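PDB 4P8B: TRAP-type transporter, periplasmic component from Cupriavidus necator, which probably serves as the periplasmic receptor of a TRAP transporter, capturing (S)-2-acetolactate between its two lobes for delivery to the membrane components. Local coordinates for residues R81-I86 with A137-A142; R106-F111 with P243-V248; R162-P167 with K171-R176; N188-N193 with D310-A315. One frame throughout, in Å; residues are numbered along the deposited sequence. Where two conformers were deposited one is given.

Contact 1 (R81-I86 with A137-A142); sequences REFSAI and ATLEKA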
# COMPACT_ATOMS: atom_id res chain seq x y z
N ARG A 81 -7.27 -6.76 -9.87
CA ARG A 81 -7.46 -8.19 -10.04
C ARG A 81 -6.14 -8.94 -10.10
O ARG A 81 -6.08 -10.08 -10.56
CB ARG A 81 -8.32 -8.50 -11.26
CG ARG A 81 -7.71 -8.05 -12.58
CD ARG A 81 -8.66 -8.37 -13.72
NE ARG A 81 -8.19 -7.86 -15.00
CZ ARG A 81 -7.35 -8.49 -15.80
NH1 ARG A 81 -6.90 -9.70 -15.51
NH2 ARG A 81 -6.98 -7.92 -16.96
N GLU A 82 -5.08 -8.32 -9.61
CA GLU A 82 -3.79 -8.98 -9.48
C GLU A 82 -3.88 -10.23 -8.57
O GLU A 82 -3.27 -11.25 -8.88
CB GLU A 82 -2.76 -8.01 -8.91
CG GLU A 82 -1.34 -8.53 -8.94
CD GLU A 82 -0.35 -7.66 -8.14
OE1 GLU A 82 -0.68 -7.30 -6.99
OE2 GLU A 82 0.73 -7.32 -8.64
N PHE A 83 -4.63 -10.15 -7.47
CA PHE A 83 -4.68 -11.28 -6.55
C PHE A 83 -5.21 -12.52 -7.26
O PHE A 83 -4.68 -13.63 -7.08
CB PHE A 83 -5.55 -10.98 -5.33
CG PHE A 83 -5.49 -12.05 -4.28
CD1 PHE A 83 -4.41 -12.09 -3.41
CD2 PHE A 83 -6.47 -13.02 -4.17
CE1 PHE A 83 -4.32 -13.04 -2.44
CE2 PHE A 83 -6.39 -13.99 -3.19
CZ PHE A 83 -5.30 -14.01 -2.33
N SER A 84 -6.28 -12.36 -8.03
CA SER A 84 -6.84 -13.51 -8.73
C SER A 84 -5.84 -14.12 -9.71
O SER A 84 -5.74 -15.33 -9.86
CB SER A 84 -8.12 -13.11 -9.47
OG SER A 84 -9.01 -12.45 -8.59
N ALA A 85 -5.06 -13.27 -10.38
CA ALA A 85 -4.05 -13.76 -11.32
C ALA A 85 -2.94 -14.53 -10.59
O ALA A 85 -2.42 -15.51 -11.12
CB ALA A 85 -3.47 -12.58 -12.12
N ILE A 86 -2.59 -14.08 -9.38
CA ILE A 86 -1.64 -14.84 -8.56
C ILE A 86 -2.24 -16.19 -8.14
O ILE A 86 -1.59 -17.21 -8.29
CB ILE A 86 -1.21 -14.08 -7.28
CG1 ILE A 86 -0.53 -12.76 -7.61
CG2 ILE A 86 -0.24 -14.94 -6.47
CD1 ILE A 86 -0.48 -11.79 -6.45
N ALA A 137 -2.50 -16.26 7.68
CA ALA A 137 -3.22 -17.53 7.67
C ALA A 137 -4.37 -17.49 6.68
O ALA A 137 -4.62 -18.48 5.96
CB ALA A 137 -3.73 -17.87 9.06
N THR A 138 -5.07 -16.36 6.61
CA THR A 138 -6.18 -16.20 5.69
C THR A 138 -5.68 -16.28 4.25
O THR A 138 -6.28 -16.93 3.38
CB THR A 138 -6.91 -14.88 5.94
OG1 THR A 138 -7.58 -14.92 7.21
CG2 THR A 138 -7.94 -14.61 4.84
N LEU A 139 -4.56 -15.62 3.97
CA LEU A 139 -4.00 -15.64 2.63
C LEU A 139 -3.56 -17.04 2.21
O LEU A 139 -3.82 -17.48 1.08
CB LEU A 139 -2.81 -14.67 2.54
CG LEU A 139 -3.15 -13.19 2.62
CD1 LEU A 139 -1.87 -12.39 2.72
CD2 LEU A 139 -3.95 -12.78 1.40
N GLU A 140 -2.90 -17.76 3.12
CA GLU A 140 -2.42 -19.10 2.83
C GLU A 140 -3.58 -20.00 2.43
O GLU A 140 -3.49 -20.78 1.48
CB GLU A 140 -1.65 -19.65 4.04
CG GLU A 140 -0.80 -20.87 3.70
CD GLU A 140 -1.63 -22.13 3.58
OE1 GLU A 140 -2.71 -22.20 4.22
OE2 GLU A 140 -1.21 -23.05 2.84
N LYS A 141 -4.70 -19.87 3.13
CA LYS A 141 -5.85 -20.73 2.85
C LYS A 141 -6.41 -20.41 1.48
O LYS A 141 -7.02 -21.27 0.83
CB LYS A 141 -6.94 -20.55 3.92
CG LYS A 141 -6.60 -21.14 5.28
CD LYS A 141 -7.75 -20.96 6.26
CE LYS A 141 -7.49 -21.67 7.59
NZ LYS A 141 -6.56 -20.89 8.47
N ALA A 142 -6.21 -19.17 1.04
CA ALA A 142 -6.73 -18.70 -0.24
C ALA A 142 -5.87 -19.10 -1.43
O ALA A 142 -6.20 -18.77 -2.57
CB ALA A 142 -6.89 -17.19 -0.20
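Two helices of the lobe built on the five-stranded mixed sheet, 82-88 and 130-141, meet here through Phe-83, Leu-139 and Ala-142, over the face of strands 144-154 and 241-249. The contact is small and wholly apolar. Phe-83 sends its ring straight across: CG stands anti to the backbone N (chi1 -173°), which carries the far end of the ring to the last turn of the partner helix. There CE1 lies 3.9 Å from Leu-139 CD2, one branch of the leucine, which meets the ring obliquely. Ala-142, just past the helix end, offers its methyl group to the rim near the ring plane, with CB 4.1 Å from Phe-83 CZ. Two methyl groups thus meet the far end of the ring. Val-144 of strand 144-154 lies against it as well, and the Trp-101 ring meets it with the planes inclined at about 55°. Leu-139 also rests on Ile-245 of strand 241-249. On helix 82-88, Ile-86 packs on Val-144 too. With no polar bond between them, the segments meet by van der Waals contact alone, with water excluded around a buried aromatic ring.

Contact 2 (R106-F111 with P243-V248); sequences RELNLF and PLIFVV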
# COMPACT_ATOMS: atom_id res chain seq x y z
N ARG A 106 -11.19 -9.70 2.01
CA ARG A 106 -11.83 -8.61 2.76
C ARG A 106 -11.03 -8.16 3.97
O ARG A 106 -11.09 -7.00 4.36
CB ARG A 106 -13.24 -8.98 3.20
CG ARG A 106 -13.26 -9.92 4.40
CD ARG A 106 -14.66 -10.28 4.83
NE ARG A 106 -15.25 -11.28 3.96
CZ ARG A 106 -14.87 -12.56 3.95
NH1 ARG A 106 -13.89 -12.98 4.75
NH2 ARG A 106 -15.46 -13.43 3.14
N GLU A 107 -10.28 -9.07 4.58
CA GLU A 107 -9.53 -8.73 5.79
C GLU A 107 -8.45 -7.69 5.52
O GLU A 107 -8.05 -6.97 6.43
CB GLU A 107 -8.88 -9.99 6.38
CG GLU A 107 -9.83 -11.01 6.95
CD GLU A 107 -10.50 -11.91 5.90
OE1 GLU A 107 -10.14 -11.88 4.70
OE2 GLU A 107 -11.41 -12.65 6.29
N LEU A 108 -7.99 -7.58 4.27
CA LEU A 108 -6.96 -6.61 3.96
C LEU A 108 -7.48 -5.17 4.02
O LEU A 108 -6.69 -4.24 4.08
CB LEU A 108 -6.32 -6.91 2.60
CG LEU A 108 -5.58 -8.24 2.51
CD1 LEU A 108 -5.04 -8.41 1.11
CD2 LEU A 108 -4.44 -8.31 3.51
N ASN A 109 -8.81 -5.00 4.05
CA ASN A 109 -9.38 -3.68 4.29
C ASN A 109 -9.02 -3.12 5.69
O ASN A 109 -9.17 -1.94 5.92
CB ASN A 109 -10.90 -3.70 4.15
CG ASN A 109 -11.37 -3.81 2.72
OD1 ASN A 109 -11.17 -2.90 1.93
ND2 ASN A 109 -12.03 -4.91 2.40
N LEU A 110 -8.55 -3.96 6.59
CA LEU A 110 -8.18 -3.51 7.92
C LEU A 110 -7.21 -2.34 7.86
O LEU A 110 -7.35 -1.36 8.61
CB LEU A 110 -7.58 -4.68 8.70
CG LEU A 110 -7.32 -4.45 10.19
CD1 LEU A 110 -7.53 -5.74 10.97
CD2 LEU A 110 -5.90 -3.94 10.41
N PHE A 111 -6.24 -2.40 6.95
CA PHE A 111 -5.25 -1.35 6.85
C PHE A 111 -5.79 -0.06 6.21
O PHE A 111 -5.14 1.00 6.27
CB PHE A 111 -4.01 -1.84 6.08
CG PHE A 111 -3.33 -3.01 6.73
CD1 PHE A 111 -2.59 -2.84 7.90
CD2 PHE A 111 -3.45 -4.29 6.21
CE1 PHE A 111 -1.98 -3.90 8.51
CE2 PHE A 111 -2.83 -5.36 6.84
CZ PHE A 111 -2.10 -5.16 7.97
N PRO A 243 0.59 -1.50 3.88
CA PRO A 243 1.77 -2.37 3.82
C PRO A 243 1.80 -3.10 2.51
O PRO A 243 0.83 -3.10 1.75
CB PRO A 243 1.58 -3.28 5.02
CG PRO A 243 0.13 -3.30 5.31
CD PRO A 243 -0.48 -2.07 4.71
N LEU A 244 2.94 -3.74 2.26
CA LEU A 244 3.09 -4.65 1.14
C LEU A 244 3.24 -6.05 1.66
O LEU A 244 3.69 -6.25 2.77
CB LEU A 244 4.32 -4.28 0.31
CG LEU A 244 4.43 -2.85 -0.20
CD1 LEU A 244 5.77 -2.61 -0.88
CD2 LEU A 244 3.27 -2.51 -1.12
N ILE A 245 2.89 -7.03 0.83
CA ILE A 245 3.10 -8.43 1.15
C ILE A 245 3.81 -9.11 -0.01
O ILE A 245 3.44 -8.95 -1.18
CB ILE A 245 1.78 -9.17 1.47
CG1 ILE A 245 1.00 -8.40 2.54
CG2 ILE A 245 2.05 -10.60 1.91
CD1 ILE A 245 -0.37 -9.01 2.85
N PHE A 246 4.84 -9.87 0.35
CA PHE A 246 5.62 -10.70 -0.56
C PHE A 246 4.94 -12.07 -0.62
O PHE A 246 4.79 -12.72 0.43
CB PHE A 246 7.06 -10.86 -0.02
CG PHE A 246 7.89 -9.60 -0.04
CD1 PHE A 246 7.61 -8.55 0.80
CD2 PHE A 246 9.00 -9.50 -0.88
CE1 PHE A 246 8.38 -7.43 0.79
CE2 PHE A 246 9.77 -8.37 -0.90
CZ PHE A 246 9.47 -7.34 -0.08
N VAL A 247 4.53 -12.53 -1.80
CA VAL A 247 3.77 -13.77 -1.91
C VAL A 247 4.19 -14.60 -3.11
O VAL A 247 4.76 -14.09 -4.07
CB VAL A 247 2.25 -13.51 -2.07
CG1 VAL A 247 1.70 -12.72 -0.91
CG2 VAL A 247 1.95 -12.81 -3.39
N VAL A 248 3.91 -15.89 -3.03
CA VAL A 248 4.17 -16.83 -4.11
C VAL A 248 2.90 -17.63 -4.34
O VAL A 248 2.23 -18.03 -3.39
CB VAL A 248 5.33 -17.78 -3.75
CG1 VAL A 248 5.61 -18.77 -4.89
CG2 VAL A 248 6.57 -17.02 -3.44
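Phe-111 lays one face of its ring over Pro-243, and the overlap is almost exactly central: Pro-243 CG sits 3.6 Å from the centroid of the Phe-111 ring and only 4° off the normal, a CH-pi contact. CD of the proline falls toward the root of the aromatic ring, 3.6 Å from Phe-111 CG. The phenylalanine reaches this place with CG anti to its carbonyl carbon (chi1 -60°). A second, looser touch lies two residues further along the strand, where Leu-108 CD2 and Ile-245 CD1 come within 4.2 Å, methyl to methyl; Pro-243 and Ile-245 both face the 3-10 segment. That segment is braced from within, because Arg-106 O accepts two bonds, from Asn-109 N at 3.0 Å and from Asn-109 ND2 also at 3.0 Å. On its outer side, Arg-106 NH1 pairs with Glu-107 OE2 at 2.9 Å in a salt bridge. Ile-135 of helix 130-141 packs on Leu-108 and Phe-111 together, while Thr-98 touches Phe-111 and Pro-243. All four side chains that meet are buried. A 3-10 segment is thereby laid on strand 241-249 of the mixed sheet, in the core of one lobe of a periplasmic binding protein.

Contact 3 (R162-P167 with K171-R176); sequences REIRKP and KGMKLR. With X2X ((2S)-2-hydroxy-2-methyl-3-oxobutanoic acid), chain D.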
# COMPACT_ATOMS: atom_id res chain seq x y z
N ARG A 162 -6.42 23.64 -3.44
CA ARG A 162 -6.42 24.36 -2.17
C ARG A 162 -5.91 23.51 -1.03
O ARG A 162 -5.88 22.29 -1.08
CB ARG A 162 -7.84 24.85 -1.83
CG ARG A 162 -8.86 23.73 -1.70
CD ARG A 162 -10.25 24.28 -1.35
NE ARG A 162 -11.30 23.26 -1.35
CZ ARG A 162 -11.94 22.81 -2.44
NH1 ARG A 162 -11.64 23.28 -3.65
NH2 ARG A 162 -12.88 21.89 -2.31
N GLU A 163 -5.53 24.19 0.04
CA GLU A 163 -5.10 23.53 1.25
C GLU A 163 -6.25 22.76 1.91
O GLU A 163 -7.37 23.27 1.98
CB GLU A 163 -4.57 24.58 2.21
CG GLU A 163 -4.11 24.01 3.51
CD GLU A 163 -3.52 25.05 4.44
OE1 GLU A 163 -4.01 26.21 4.46
OE2 GLU A 163 -2.55 24.73 5.16
N ILE A 164 -5.97 21.55 2.38
CA ILE A 164 -6.94 20.75 3.12
C ILE A 164 -6.58 20.73 4.61
O ILE A 164 -5.53 20.22 5.02
CB ILE A 164 -6.99 19.31 2.59
CG1 ILE A 164 -7.42 19.29 1.13
CG2 ILE A 164 -7.90 18.45 3.46
CD1 ILE A 164 -7.49 17.88 0.54
N ARG A 165 -7.42 21.36 5.43
CA ARG A 165 -7.23 21.34 6.87
C ARG A 165 -8.40 20.69 7.61
O ARG A 165 -8.27 20.36 8.78
CB ARG A 165 -7.05 22.76 7.41
CG ARG A 165 -5.84 23.54 6.86
CD ARG A 165 -5.47 24.73 7.79
NE ARG A 165 -4.87 24.19 9.01
CZ ARG A 165 -3.57 23.99 9.19
NH1 ARG A 165 -2.69 24.36 8.26
NH2 ARG A 165 -3.12 23.43 10.31
N LYS A 166 -9.55 20.56 6.95
CA LYS A 166 -10.75 20.08 7.62
C LYS A 166 -11.66 19.44 6.58
O LYS A 166 -11.50 19.68 5.38
CB LYS A 166 -11.48 21.24 8.33
CG LYS A 166 -11.92 22.37 7.38
CD LYS A 166 -12.52 23.54 8.15
CE LYS A 166 -12.95 24.66 7.22
NZ LYS A 166 -11.81 25.29 6.52
N PRO A 167 -12.61 18.60 7.03
CA PRO A 167 -13.38 17.84 6.05
C PRO A 167 -14.08 18.73 5.03
O PRO A 167 -14.18 18.38 3.85
CB PRO A 167 -14.39 17.10 6.92
CG PRO A 167 -13.65 16.86 8.17
CD PRO A 167 -12.83 18.11 8.39
N LYS A 171 -14.95 19.36 -0.04
CA LYS A 171 -16.26 19.29 -0.66
C LYS A 171 -16.13 19.46 -2.16
O LYS A 171 -15.53 20.42 -2.65
CB LYS A 171 -17.21 20.34 -0.08
CG LYS A 171 -18.61 20.21 -0.65
CD LYS A 171 -19.66 20.88 0.21
CE LYS A 171 -19.62 22.39 0.07
NZ LYS A 171 -20.98 22.96 -0.13
N GLY A 172 -16.70 18.51 -2.90
CA GLY A 172 -16.71 18.56 -4.35
C GLY A 172 -15.41 18.20 -5.03
O GLY A 172 -15.35 18.17 -6.25
N MSE A 173 -14.35 17.92 -4.28
CA MSE A 173 -13.05 17.65 -4.88
C MSE A 173 -13.03 16.30 -5.59
O MSE A 173 -13.48 15.29 -5.04
CB MSE A 173 -11.98 17.71 -3.80
CG MSE A 173 -10.56 17.81 -4.25
SE MSE A 173 -9.43 18.29 -2.74
CE MSE A 173 -9.64 20.19 -2.73
N LYS A 174 -12.50 16.29 -6.81
CA LYS A 174 -12.42 15.08 -7.62
C LYS A 174 -11.11 14.38 -7.31
O LYS A 174 -10.06 14.72 -7.83
CB LYS A 174 -12.50 15.41 -9.10
CG LYS A 174 -13.80 16.08 -9.50
CD LYS A 174 -13.81 16.38 -11.01
CE LYS A 174 -15.08 17.10 -11.45
NZ LYS A 174 -15.24 18.43 -10.80
N LEU A 175 -11.17 13.42 -6.41
CA LEU A 175 -9.96 12.77 -5.94
C LEU A 175 -9.88 11.36 -6.49
O LEU A 175 -10.84 10.61 -6.40
CB LEU A 175 -9.92 12.74 -4.41
CG LEU A 175 -9.78 14.14 -3.81
CD1 LEU A 175 -9.90 14.06 -2.29
CD2 LEU A 175 -8.45 14.79 -4.22
N ARG A 176 -8.76 11.03 -7.11
CA ARG A 176 -8.56 9.65 -7.51
C ARG A 176 -8.27 8.77 -6.31
O ARG A 176 -7.48 9.13 -5.45
CB ARG A 176 -7.40 9.57 -8.52
CG ARG A 176 -7.05 8.15 -8.97
CD ARG A 176 -5.99 7.57 -8.06
NE ARG A 176 -5.65 6.20 -8.44
CZ ARG A 176 -4.68 5.51 -7.87
NH1 ARG A 176 -3.93 6.04 -6.91
NH2 ARG A 176 -4.44 4.27 -8.28
OAD X2X D . -2.33 2.82 -7.08
CAH X2X D . -1.67 3.34 -6.13
OAE X2X D . -1.97 4.49 -5.67
CAI X2X D . -0.53 2.61 -5.50
CAB X2X D . 0.59 2.53 -6.51
OAF X2X D . -0.19 3.16 -4.26
CAG X2X D . -1.07 1.24 -5.21
OAC X2X D . -0.83 0.30 -5.97
CAA X2X D . -1.92 1.02 -4.01
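Arg-162 and Met-173 meet where the irregular chain after strand 156-159 lies beside the start of strand 174-177, in the second lobe of this periplasmic binding protein fold. The main contact is a methyl group on a flat cation: Met-173, present as selenomethionine, places CE over the centre of one face of the Arg-162 guanidinium, 3.5 Å from CZ. The two side chains come from opposite directions, and the turn at the end of the methionine (chi3 -84°) brings its methyl over the plane. Next to the methyl, Ile-164 CD1 rests 3.8 Å from Met-173 SE, an apolar neighbour for the selenium, while the methyl faces the arginine.

Polar links tie the loop to its surroundings. Arg-162 NE bonds to Asp-169 O, between the two segments. Glu-163 OE2 takes Arg-165 NH1 at 3.1 Å in a salt bridge and also meets Thr-302 OG1; Arg-165 NE in turn pairs with Glu-308.

Binding of the ligand falls to the far end of the strand. Arg-176 grips the carboxylate of the acetolactate with two nearly straight bonds, as an arginine does in other TRAP receptors: NH1 reaches OAE at 2.8 Å (176°) and NH2 reaches OAD at 2.8 Å (178°). Arg-176 NH2 also donates to Met-197 O, which would steady the guanidinium.

Contact 4 (N188-N193 with D310-A315); sequences NALGAN and DAFRKA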
# COMPACT_ATOMS: atom_id res chain seq x y z
N ASN A 188 -16.51 9.88 0.22
CA ASN A 188 -17.90 10.35 0.22
C ASN A 188 -18.27 10.97 1.58
O ASN A 188 -18.96 11.98 1.63
CB ASN A 188 -18.90 9.23 -0.08
CG ASN A 188 -18.88 8.78 -1.52
OD1 ASN A 188 -18.32 9.42 -2.39
ND2 ASN A 188 -19.54 7.66 -1.78
N ALA A 189 -17.82 10.35 2.67
CA ALA A 189 -18.13 10.86 4.01
C ALA A 189 -17.50 12.22 4.24
O ALA A 189 -17.97 12.98 5.08
CB ALA A 189 -17.63 9.88 5.06
N LEU A 190 -16.43 12.51 3.52
CA LEU A 190 -15.72 13.78 3.62
C LEU A 190 -16.24 14.81 2.61
O LEU A 190 -15.69 15.90 2.50
CB LEU A 190 -14.21 13.57 3.44
CG LEU A 190 -13.58 12.69 4.52
CD1 LEU A 190 -12.16 12.30 4.18
CD2 LEU A 190 -13.64 13.42 5.83
N GLY A 191 -17.30 14.46 1.87
CA GLY A 191 -17.92 15.39 0.94
C GLY A 191 -17.25 15.50 -0.42
O GLY A 191 -17.64 16.34 -1.24
N ALA A 192 -16.26 14.64 -0.66
CA ALA A 192 -15.56 14.65 -1.93
C ALA A 192 -16.28 13.85 -3.00
O ALA A 192 -17.29 13.20 -2.75
CB ALA A 192 -14.13 14.16 -1.72
N ASN A 193 -15.75 13.93 -4.22
CA ASN A 193 -16.23 13.17 -5.37
C ASN A 193 -15.12 12.24 -5.84
O ASN A 193 -14.40 12.53 -6.80
CB ASN A 193 -16.64 14.11 -6.50
CG ASN A 193 -17.91 14.87 -6.19
OD1 ASN A 193 -18.91 14.30 -5.76
ND2 ASN A 193 -17.86 16.18 -6.38
N ASP A 310 -8.57 15.05 14.87
CA ASP A 310 -9.71 14.39 15.49
C ASP A 310 -11.02 14.66 14.73
O ASP A 310 -11.91 13.82 14.73
CB ASP A 310 -9.85 14.80 16.95
CG ASP A 310 -10.77 13.87 17.71
OD1 ASP A 310 -10.36 12.72 17.96
OD2 ASP A 310 -11.90 14.29 18.03
N ALA A 311 -11.13 15.83 14.10
CA ALA A 311 -12.31 16.11 13.30
C ALA A 311 -12.40 15.16 12.08
O ALA A 311 -13.48 14.72 11.70
CB ALA A 311 -12.32 17.55 12.86
N PHE A 312 -11.26 14.86 11.44
CA PHE A 312 -11.28 13.90 10.34
C PHE A 312 -11.65 12.50 10.81
O PHE A 312 -12.39 11.80 10.13
CB PHE A 312 -9.93 13.87 9.62
CG PHE A 312 -9.75 14.96 8.60
CD1 PHE A 312 -10.39 14.89 7.38
CD2 PHE A 312 -8.92 16.02 8.85
CE1 PHE A 312 -10.22 15.88 6.43
CE2 PHE A 312 -8.74 17.02 7.92
CZ PHE A 312 -9.39 16.96 6.69
N ARG A 313 -11.15 12.11 11.98
CA ARG A 313 -11.47 10.79 12.53
C ARG A 313 -12.96 10.71 12.82
O ARG A 313 -13.61 9.72 12.49
CB ARG A 313 -10.65 10.53 13.78
CG ARG A 313 -10.97 9.18 14.45
CD ARG A 313 -10.38 9.09 15.82
NE ARG A 313 -8.92 9.08 15.79
CZ ARG A 313 -8.14 9.77 16.62
NH1 ARG A 313 -8.66 10.57 17.55
NH2 ARG A 313 -6.82 9.67 16.51
N LYS A 314 -13.51 11.75 13.43
CA LYS A 314 -14.92 11.73 13.76
C LYS A 314 -15.78 11.72 12.49
O LYS A 314 -16.78 11.00 12.43
CB LYS A 314 -15.26 12.87 14.73
CG LYS A 314 -14.70 12.56 16.14
CD LYS A 314 -15.06 13.58 17.22
CE LYS A 314 -15.33 12.86 18.55
NZ LYS A 314 -14.61 13.45 19.73
N ALA A 315 -15.35 12.43 11.46
CA ALA A 315 -16.13 12.50 10.23
C ALA A 315 -16.16 11.16 9.50
O ALA A 315 -17.08 10.88 8.74
CB ALA A 315 -15.59 13.58 9.31
O HOH W 1 -19.19 12.50 7.86
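Ala-315 O and Ala-189 O are joined by one water molecule that donates to both, at 2.8 Å from Ala-315 O and 3.1 Å from Ala-189 O. Each is a backbone carbonyl near the end of its helix, and the water bridges the two where no direct bond connects the segments. Most of the rest is apolar. Leu-190 is the central side chain: its CD2 branch lies 3.9 Å from Phe-312 CD1, at the edge of that ring near its plane, and 4.0 Å from Ala-315 CB. It crosses Phe-312 at about a right angle, and the same leucine methyl touches both the ring edge and the alanine. Ala-189 CB adds a touch to Ala-315 O at 3.9 Å.

The backbone of 188-193 turns away directly after the leucine. Gly-191 leaves helical geometry with a positive phi of 83° in a Schellman motif, and its N bonds to Asn-188 O at 3.0 Å. Trp-237 meets Phe-312 edge-to-face and also touches Leu-190, enclosing the pair further.

The contact therefore sets the end of helix 181-189 against the end of helix 306-315. From Gly-191 the chain runs on into strand 193-196, which lies parallel to strand 174-177, while Phe-312 also packs on Ile-164 and Pro-167 of the neighbouring loop.

Contacts 1 and 2 belong to one lobe and contacts 3 and 4 to the other, with contacts 1 and 3 on opposite sides of the chain's centre. Contacts 1 and 2 are buried and apolar across their segments; they share the layer over strand 241-249, where Ile-86 of contact 1 packs on Val-247 of contact 2. Contacts 3 and 4 are only partly buried, and a cationic face and a bridging water enter their chemistry. They too touch, through the probable backbone bonds Met-173 O to Asn-193 N and Gly-172 N to Gly-191 O and through packing on Phe-312. Among the four, contact 3 alone includes a residue of the ligand site.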